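Local structure of putative uncharacterized protein (Mycobacterium avium, 2Z6V) at residues A[100-105]-A[234-239]; A[47-51]-A[84-88]; A[266-270]-A[350-356]. The protein is a sulfotransferase, STF9, that probably transfers a sulfuryl group from the donor PAPS to an acceptor whose identity is unknown. All coordinates share one frame; numbering follows the deposited sequence.

Interaction 1. Residues A[100-105]-A[234-239]; sequences VLDAPV and LQVLQS
Two hydrogen bonds, both given by the amide of Gln-235, carry the polar part of this contact. From NE2 of Gln-235 to O of Ala-103 the distance is 2.8 Å and the N-H...O angle 169°. The acceptor lies in the amide plane, whereas the donor is tilted 34° from the carbonyl plane. The second bond, NE2 of Gln-235 to O of Leu-101 at 3.1 Å, is bent and weak. NE2 alone reaches both carbonyls of the turn at 101-103, and the straight bond to Ala-103 O sets the rotation of the amide. Water adds a bridge, donating to O of Val-100 (2.6 Å) and O of Gln-235 (2.7 Å). In the parallel alpha/beta fold of the sulfotransferases, 100-105 lies in the loop between helix 70-96 and strand 109-113, and helix 224-238 leads to the adjacent strand 244-248. Van der Waals contacts flank the amide. With CG1 of Val-100 anti to the carbonyl carbon (chi1 -60°), this methyl reaches CB of Ser-239 at 3.6 Å. CD2 of Leu-101 is a methyl beside a polar oxygen, OE1 of Gln-235, at 3.6 Å. CG2 of Val-105 rests on CG of Gln-235 at 3.7 Å, and Val-105 and Leu-234 both also touch Trp-245.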
loop_
_atom_site.group_PDB
_atom_site.type_symbol
_atom_site.label_atom_id
_atom_site.label_comp_id
_atom_site.label_asym_id
_atom_site.label_seq_id
_atom_site.Cartn_x
_atom_site.Cartn_y
_atom_site.Cartn_z
ATOM N N VAL A 100 16.898 18.839 -1.147
ATOM C CA VAL A 100 16.083 17.739 -1.677
ATOM C C VAL A 100 14.663 18.171 -2.027
ATOM O O VAL A 100 14.033 17.588 -2.907
ATOM C CB VAL A 100 15.983 16.532 -0.687
ATOM C CG1 VAL A 100 17.372 15.967 -0.403
ATOM C CG2 VAL A 100 15.286 16.952 0.604
ATOM N N LEU A 101 14.170 19.197 -1.339
ATOM C CA LEU A 101 12.817 19.694 -1.563
ATOM C C LEU A 101 12.699 20.517 -2.839
ATOM O O LEU A 101 11.589 20.801 -3.299
ATOM C CB LEU A 101 12.369 20.550 -0.378
ATOM C CG LEU A 101 12.386 19.857 0.980
ATOM C CD1 LEU A 101 12.050 20.854 2.078
ATOM C CD2 LEU A 101 11.399 18.703 0.965
ATOM N N ASP A 102 13.839 20.902 -3.406
ATOM C CA ASP A 102 13.841 21.703 -4.623
ATOM C C ASP A 102 13.746 20.856 -5.887
ATOM O O ASP A 102 13.348 21.354 -6.942
ATOM C CB ASP A 102 15.097 22.580 -4.685
ATOM C CG ASP A 102 15.213 23.523 -3.495
ATOM O OD1 ASP A 102 14.176 24.106 -3.086
ATOM O OD2 ASP A 102 16.343 23.687 -2.977
ATOM N N ALA A 103 14.119 19.581 -5.787
ATOM C CA ALA A 103 14.049 18.687 -6.936
ATOM C C ALA A 103 12.626 18.170 -7.034
ATOM O O ALA A 103 12.091 17.607 -6.079
ATOM C CB ALA A 103 15.018 17.531 -6.771
ATOM N N PRO A 104 11.992 18.350 -8.198
ATOM C CA PRO A 104 10.615 17.900 -8.405
ATOM C C PRO A 104 10.441 16.391 -8.564
ATOM O O PRO A 104 11.400 15.661 -8.828
ATOM C CB PRO A 104 10.215 18.640 -9.673
ATOM C CG PRO A 104 11.476 18.577 -10.468
ATOM C CD PRO A 104 12.536 18.944 -9.434
ATOM N N VAL A 105 9.201 15.944 -8.379
ATOM C CA VAL A 105 8.816 14.547 -8.566
ATOM C C VAL A 105 7.832 14.671 -9.730
ATOM O O VAL A 105 6.635 14.896 -9.527
ATOM C CB VAL A 105 8.084 13.978 -7.327
ATOM C CG1 VAL A 105 7.586 12.552 -7.613
ATOM C CG2 VAL A 105 9.018 13.989 -6.129
ATOM N N LEU A 234 9.711 10.855 -1.151
ATOM C CA LEU A 234 10.247 10.507 -2.459
ATOM C C LEU A 234 11.405 11.419 -2.860
ATOM O O LEU A 234 12.352 10.974 -3.509
ATOM C CB LEU A 234 9.139 10.549 -3.513
ATOM C CG LEU A 234 8.022 9.530 -3.258
ATOM C CD1 LEU A 234 6.951 9.678 -4.314
ATOM C CD2 LEU A 234 8.595 8.122 -3.282
ATOM N N GLN A 235 11.352 12.686 -2.461
ATOM C CA GLN A 235 12.439 13.600 -2.800
ATOM C C GLN A 235 13.730 13.212 -2.075
ATOM O O GLN A 235 14.829 13.463 -2.573
ATOM C CB GLN A 235 12.045 15.045 -2.473
ATOM C CG GLN A 235 10.985 15.600 -3.412
ATOM C CD GLN A 235 10.430 16.916 -2.941
ATOM O OE1 GLN A 235 9.896 17.013 -1.837
ATOM N NE2 GLN A 235 10.550 17.943 -3.776
ATOM N N VAL A 236 13.594 12.595 -0.905
ATOM C CA VAL A 236 14.760 12.156 -0.151
ATOM C C VAL A 236 15.375 10.919 -0.819
ATOM O O VAL A 236 16.599 10.783 -0.898
ATOM C CB VAL A 236 14.398 11.803 1.312
ATOM C CG1 VAL A 236 15.602 11.165 2.006
ATOM C CG2 VAL A 236 13.945 13.053 2.053
ATOM N N LEU A 237 14.527 10.018 -1.297
ATOM C CA LEU A 237 15.028 8.818 -1.949
ATOM C C LEU A 237 15.639 9.156 -3.316
ATOM O O LEU A 237 16.618 8.526 -3.729
ATOM C CB LEU A 237 13.905 7.788 -2.091
ATOM C CG LEU A 237 13.310 7.238 -0.782
ATOM C CD1 LEU A 237 12.119 6.323 -1.098
ATOM C CD2 LEU A 237 14.373 6.465 0.005
ATOM N N GLN A 238 15.074 10.153 -4.004
ATOM C CA GLN A 238 15.573 10.584 -5.323
ATOM C C GLN A 238 16.950 11.211 -5.250
ATOM O O GLN A 238 17.752 11.061 -6.174
ATOM C CB GLN A 238 14.702 11.673 -5.948
ATOM C CG GLN A 238 13.378 11.279 -6.484
ATOM C CD GLN A 238 12.717 12.458 -7.159
ATOM O OE1 GLN A 238 12.778 13.580 -6.654
ATOM N NE2 GLN A 238 12.081 12.216 -8.308
ATOM N N SER A 239 17.192 11.952 -4.169
ATOM C CA SER A 239 18.445 12.670 -4.005
ATOM C C SER A 239 19.693 11.827 -4.210
ATOM O O SER A 239 20.717 12.354 -4.632
ATOM C CB SER A 239 18.492 13.390 -2.641
ATOM O OG SER A 239 18.785 12.514 -1.569
HETATM O O HOH W 1 14.921 15.554 -4.355
#

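Interaction 2. Residues A[47-51]-A[84-88]; sequences DSDSW and LGRRL
Leu-84 opens the contact by setting its CD1 methyl against the indole of Trp-51, 4.1 Å from CD2 of Trp-51. The methyl stands 3.9 Å above the ring plane, displaced toward the rim, while O of Asp-49 lies over the opposite face. Arg-87 then supplies the charged part. Its CG is anti to the backbone N and the chain bends at chi2 (67°), which turns the flank of the guanidinium to Asp-47. The grip is side-on and bidentate: NE of Arg-87 bonds OD1 of Asp-47 at 3.1 Å through the syn lone pair, and NH2 of Arg-87 bonds OD2 of Asp-47 at 3.1 Å. Carboxylate and guanidinium planes are twisted by 34°. OG of Ser-50 sits at the guanidinium edge, 3.0 Å from NH2 of Arg-87, and is hydrogen-bonded to Asp-198. NH1 of Arg-87 forms a second salt bridge with Asp-198, so two carboxylates hold the guanidinium. The contact joins the turn leading into helix 50-64, where OG of Ser-48 weakly caps N of Ser-50, and the first residues of that helix to helix 70-96; Phe-34 of helix 30-41 meets Leu-84 and Trp-51, and Tyr-229 of helix 224-238 adds a cation-pi contact to Arg-87.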
loop_
_atom_site.group_PDB
_atom_site.type_symbol
_atom_site.label_atom_id
_atom_site.label_comp_id
_atom_site.label_asym_id
_atom_site.label_seq_id
_atom_site.Cartn_x
_atom_site.Cartn_y
_atom_site.Cartn_z
ATOM N N ASP A 47 8.015 17.592 11.693
ATOM C CA ASP A 47 7.530 18.633 10.795
ATOM C C ASP A 47 6.182 19.251 11.132
ATOM O O ASP A 47 5.969 20.437 10.882
ATOM C CB ASP A 47 7.522 18.131 9.339
ATOM C CG ASP A 47 6.863 16.774 9.181
ATOM O OD1 ASP A 47 7.471 15.758 9.587
ATOM O OD2 ASP A 47 5.734 16.723 8.646
ATOM N N SER A 48 5.272 18.468 11.696
ATOM C CA SER A 48 3.965 19.002 12.036
ATOM C C SER A 48 3.241 18.169 13.079
ATOM O O SER A 48 3.822 17.292 13.710
ATOM C CB SER A 48 3.097 19.119 10.784
ATOM O OG SER A 48 2.712 17.843 10.311
ATOM N N ASP A 49 1.954 18.451 13.226
ATOM C CA ASP A 49 1.083 17.809 14.201
ATOM C C ASP A 49 0.150 16.777 13.559
ATOM O O ASP A 49 -0.541 16.033 14.263
ATOM C CB ASP A 49 0.236 18.899 14.862
ATOM C CG ASP A 49 -0.232 18.524 16.246
ATOM O OD1 ASP A 49 -1.219 19.138 16.718
ATOM O OD2 ASP A 49 0.393 17.634 16.870
ATOM N N SER A 50 0.133 16.743 12.228
ATOM C CA SER A 50 -0.746 15.857 11.458
ATOM C C SER A 50 -0.793 14.384 11.849
ATOM O O SER A 50 -1.814 13.722 11.657
ATOM C CB SER A 50 -0.413 15.963 9.965
ATOM O OG SER A 50 0.909 15.539 9.697
ATOM N N TRP A 51 0.308 13.879 12.393
ATOM C CA TRP A 51 0.407 12.481 12.789
ATOM C C TRP A 51 -0.425 12.113 14.005
ATOM O O TRP A 51 -0.905 10.991 14.123
ATOM C CB TRP A 51 1.865 12.136 13.095
ATOM C CG TRP A 51 2.456 13.017 14.161
ATOM C CD1 TRP A 51 3.088 14.208 13.978
ATOM C CD2 TRP A 51 2.426 12.792 15.580
ATOM N NE1 TRP A 51 3.455 14.743 15.189
ATOM C CE2 TRP A 51 3.059 13.897 16.190
ATOM C CE3 TRP A 51 1.922 11.766 16.395
ATOM C CZ2 TRP A 51 3.203 14.008 17.582
ATOM C CZ3 TRP A 51 2.065 11.877 17.779
ATOM C CH2 TRP A 51 2.702 12.991 18.356
ATOM N N LEU A 84 6.313 5.951 13.429
ATOM C CA LEU A 84 6.516 7.336 13.832
ATOM C C LEU A 84 8.003 7.666 13.889
ATOM O O LEU A 84 8.404 8.802 13.620
ATOM C CB LEU A 84 5.864 7.598 15.198
ATOM C CG LEU A 84 5.921 9.045 15.697
ATOM C CD1 LEU A 84 5.269 9.963 14.672
ATOM C CD2 LEU A 84 5.219 9.154 17.046
ATOM N N GLY A 85 8.820 6.672 14.230
ATOM C CA GLY A 85 10.255 6.885 14.291
ATOM C C GLY A 85 10.803 7.233 12.916
ATOM O O GLY A 85 11.716 8.058 12.793
ATOM N N ARG A 86 10.251 6.600 11.877
ATOM C CA ARG A 86 10.672 6.867 10.503
ATOM C C ARG A 86 10.365 8.316 10.168
ATOM O O ARG A 86 11.171 9.018 9.549
ATOM C CB ARG A 86 9.930 5.955 9.532
ATOM C CG ARG A 86 10.479 4.560 9.492
ATOM C CD ARG A 86 9.402 3.558 9.184
ATOM N NE ARG A 86 9.812 2.268 9.705
ATOM C CZ ARG A 86 8.978 1.302 10.052
ATOM N NH1 ARG A 86 7.666 1.475 9.930
ATOM N NH2 ARG A 86 9.464 0.169 10.541
ATOM N N ARG A 87 9.179 8.747 10.583
ATOM C CA ARG A 87 8.722 10.111 10.365
ATOM C C ARG A 87 9.754 11.054 10.980
ATOM O O ARG A 87 10.127 12.047 10.376
ATOM C CB ARG A 87 7.351 10.288 11.025
ATOM C CG ARG A 87 6.729 11.664 10.896
ATOM C CD ARG A 87 6.365 11.985 9.479
ATOM N NE ARG A 87 5.604 13.228 9.410
ATOM C CZ ARG A 87 4.291 13.323 9.603
ATOM N NH1 ARG A 87 3.570 12.239 9.881
ATOM N NH2 ARG A 87 3.695 14.505 9.504
ATOM N N LEU A 88 10.222 10.720 12.179
ATOM C CA LEU A 88 11.223 11.529 12.871
ATOM C C LEU A 88 12.550 11.528 12.129
ATOM O O LEU A 88 13.212 12.561 12.018
ATOM C CB LEU A 88 11.446 11.006 14.294
ATOM C CG LEU A 88 10.294 11.242 15.271
ATOM C CD1 LEU A 88 10.571 10.547 16.590
ATOM C CD2 LEU A 88 10.117 12.736 15.468
#

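Interaction 3. Residues A[266-270]-A[350-356]; sequences ARLIW and IYEWADE
Arg-267 reaches from strand 267-272 of the five-stranded parallel sheet to the C-terminal end of helix 343-353, which closes in a Schellman motif: Asp-355 has positive phi, and Glu-356 N bonds Tyr-351 O at 2.8 Å. CB of Arg-267 lies 3.7 Å from CH2 of Trp-353, whose indole is directed to the strand by a CG anti to its backbone N (chi1 170°). The arginine chain then bends about CG-CD (chi3 -72°), taking the guanidinium past the helix end; NE is hydrogen-bonded elsewhere. CZ of Arg-267 is 4.1 Å from CB of Ala-354, and NH1 of Arg-267 is 3.1 Å from O of Ala-354, near the guanidinium plane. At the tip, NH2 of Arg-267 has a weak bond to O of Arg-107 and a salt bridge with Glu-356; its hydrogen bond to OE2 is weak, guanidinium and carboxylate planes being 51° apart. Glu-356 binds Arg-132 more strongly through OE1, so its carboxylate is shared by two arginines, probably favouring the ionised form. Two residues along the strand, Ile-269 packs on Trp-353 and Ile-350, and Phe-332 also meets the indole. The salt bridge is loose: NH2 of Arg-267 stands 3.3 Å from OE1 of Glu-356.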
loop_
_atom_site.group_PDB
_atom_site.type_symbol
_atom_site.label_atom_id
_atom_site.label_comp_id
_atom_site.label_asym_id
_atom_site.label_seq_id
_atom_site.Cartn_x
_atom_site.Cartn_y
_atom_site.Cartn_z
ATOM N N ALA A 266 0.366 13.474 -12.306
ATOM C CA ALA A 266 0.386 12.021 -12.186
ATOM C C ALA A 266 -0.258 11.246 -13.329
ATOM O O ALA A 266 -1.360 11.556 -13.775
ATOM C CB ALA A 266 -0.261 11.611 -10.878
ATOM N N ARG A 267 0.446 10.227 -13.801
ATOM C CA ARG A 267 -0.070 9.365 -14.849
ATOM C C ARG A 267 -0.706 8.191 -14.102
ATOM O O ARG A 267 -0.023 7.323 -13.565
ATOM C CB ARG A 267 1.069 8.932 -15.765
ATOM C CG ARG A 267 1.624 10.111 -16.519
ATOM C CD ARG A 267 2.724 9.730 -17.469
ATOM N NE ARG A 267 3.958 9.384 -16.772
ATOM C CZ ARG A 267 5.130 9.241 -17.381
ATOM N NH1 ARG A 267 5.213 9.417 -18.698
ATOM N NH2 ARG A 267 6.214 8.926 -16.679
ATOM N N LEU A 268 -2.033 8.200 -14.068
ATOM C CA LEU A 268 -2.815 7.218 -13.339
ATOM C C LEU A 268 -3.158 5.908 -14.041
ATOM O O LEU A 268 -3.883 5.884 -15.040
ATOM C CB LEU A 268 -4.104 7.890 -12.866
ATOM C CG LEU A 268 -3.932 9.244 -12.156
ATOM C CD1 LEU A 268 -5.299 9.896 -11.970
ATOM C CD2 LEU A 268 -3.237 9.058 -10.813
ATOM N N ILE A 269 -2.633 4.814 -13.499
ATOM C CA ILE A 269 -2.917 3.491 -14.035
ATOM C C ILE A 269 -3.976 2.898 -13.125
ATOM O O ILE A 269 -3.705 2.609 -11.969
ATOM C CB ILE A 269 -1.682 2.569 -13.996
ATOM C CG1 ILE A 269 -0.562 3.143 -14.864
ATOM C CG2 ILE A 269 -2.061 1.178 -14.478
ATOM C CD1 ILE A 269 0.695 2.330 -14.820
ATOM N N TRP A 270 -5.187 2.746 -13.639
ATOM C CA TRP A 270 -6.286 2.181 -12.868
ATOM C C TRP A 270 -6.277 0.663 -13.094
ATOM O O TRP A 270 -6.404 0.195 -14.230
ATOM C CB TRP A 270 -7.606 2.786 -13.353
ATOM C CG TRP A 270 -8.791 2.549 -12.463
ATOM C CD1 TRP A 270 -8.982 1.506 -11.604
ATOM C CD2 TRP A 270 -9.985 3.343 -12.400
ATOM N NE1 TRP A 270 -10.223 1.598 -11.012
ATOM C CE2 TRP A 270 -10.860 2.715 -11.482
ATOM C CE3 TRP A 270 -10.403 4.524 -13.033
ATOM C CZ2 TRP A 270 -12.129 3.229 -11.179
ATOM C CZ3 TRP A 270 -11.670 5.037 -12.733
ATOM C CH2 TRP A 270 -12.516 4.386 -11.812
ATOM N N ILE A 350 1.250 0.549 -22.223
ATOM C CA ILE A 350 1.417 1.482 -21.118
ATOM C C ILE A 350 2.481 2.477 -21.546
ATOM O O ILE A 350 2.310 3.683 -21.388
ATOM C CB ILE A 350 1.886 0.775 -19.828
ATOM C CG1 ILE A 350 0.685 0.143 -19.123
ATOM C CG2 ILE A 350 2.606 1.767 -18.904
ATOM C CD1 ILE A 350 1.061 -0.729 -17.940
ATOM N N TYR A 351 3.578 1.967 -22.096
ATOM C CA TYR A 351 4.650 2.840 -22.539
ATOM C C TYR A 351 4.199 3.784 -23.659
ATOM O O TYR A 351 4.582 4.958 -23.673
ATOM C CB TYR A 351 5.866 2.021 -22.974
ATOM C CG TYR A 351 6.812 1.686 -21.835
ATOM C CD1 TYR A 351 6.420 0.837 -20.797
ATOM C CD2 TYR A 351 8.101 2.223 -21.793
ATOM C CE1 TYR A 351 7.283 0.532 -19.747
ATOM C CE2 TYR A 351 8.975 1.925 -20.744
ATOM C CZ TYR A 351 8.558 1.079 -19.725
ATOM O OH TYR A 351 9.412 0.792 -18.679
ATOM N N GLU A 352 3.385 3.284 -24.589
ATOM C CA GLU A 352 2.888 4.128 -25.677
ATOM C C GLU A 352 2.052 5.242 -25.065
ATOM O O GLU A 352 2.234 6.420 -25.370
ATOM C CB GLU A 352 2.004 3.335 -26.638
ATOM C CG GLU A 352 2.703 2.211 -27.367
ATOM C CD GLU A 352 1.731 1.374 -28.182
ATOM O OE1 GLU A 352 2.169 0.357 -28.775
ATOM O OE2 GLU A 352 0.527 1.738 -28.225
ATOM N N TRP A 353 1.131 4.841 -24.197
ATOM C CA TRP A 353 0.243 5.759 -23.508
ATOM C C TRP A 353 1.016 6.795 -22.701
ATOM O O TRP A 353 0.678 7.969 -22.716
ATOM C CB TRP A 353 -0.683 4.962 -22.597
ATOM C CG TRP A 353 -1.487 5.793 -21.669
ATOM C CD1 TRP A 353 -2.612 6.497 -21.963
ATOM C CD2 TRP A 353 -1.230 5.998 -20.277
ATOM N NE1 TRP A 353 -3.079 7.129 -20.837
ATOM C CE2 TRP A 353 -2.248 6.841 -19.787
ATOM C CE3 TRP A 353 -0.236 5.547 -19.395
ATOM C CZ2 TRP A 353 -2.307 7.246 -18.452
ATOM C CZ3 TRP A 353 -0.292 5.947 -18.068
ATOM C CH2 TRP A 353 -1.322 6.790 -17.608
ATOM N N ALA A 354 2.055 6.364 -21.993
ATOM C CA ALA A 354 2.863 7.288 -21.203
ATOM C C ALA A 354 3.842 7.992 -22.125
ATOM O O ALA A 354 4.642 8.815 -21.692
ATOM C CB ALA A 354 3.623 6.533 -20.121
ATOM N N ASP A 355 3.760 7.649 -23.405
ATOM C CA ASP A 355 4.628 8.195 -24.435
ATOM C C ASP A 355 6.085 8.142 -24.019
ATOM O O ASP A 355 6.767 9.164 -23.939
ATOM C CB ASP A 355 4.244 9.632 -24.782
ATOM C CG ASP A 355 4.804 10.070 -26.129
ATOM O OD1 ASP A 355 4.548 9.371 -27.135
ATOM O OD2 ASP A 355 5.498 11.107 -26.187
ATOM N N GLU A 356 6.552 6.931 -23.746
ATOM C CA GLU A 356 7.933 6.707 -23.355
ATOM C C GLU A 356 8.438 5.481 -24.106
ATOM O O GLU A 356 7.695 4.511 -24.311
ATOM C CB GLU A 356 8.035 6.487 -21.841
ATOM C CG GLU A 356 7.746 7.735 -21.019
ATOM C CD GLU A 356 7.877 7.506 -19.520
ATOM O OE1 GLU A 356 7.090 6.709 -18.967
ATOM O OE2 GLU A 356 8.765 8.124 -18.892
#

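All three contacts lie about 20 Å from the centre of the chain, and none touches another. Interactions 1 and 2 are 18 Å apart between centres and about 9 Å between nearest atoms. They are connected through helix 70-96: interaction 2 is on it, interaction 1 on the loop that follows. Helix 224-238 also serves both, through Gln-235 in one and Tyr-229 beside the other. Loop 100-105 and helix 224-238 run into strands 109-113 and 244-248, and 109-113 neighbours strand 267-272 of interaction 3, whose centre is 22 Å from that of interaction 1. Interactions 2 and 3 are farthest apart, 32 Å between centres. The bound palmitic acid is about 14 Å from the side chain of Leu-268 in interaction 3.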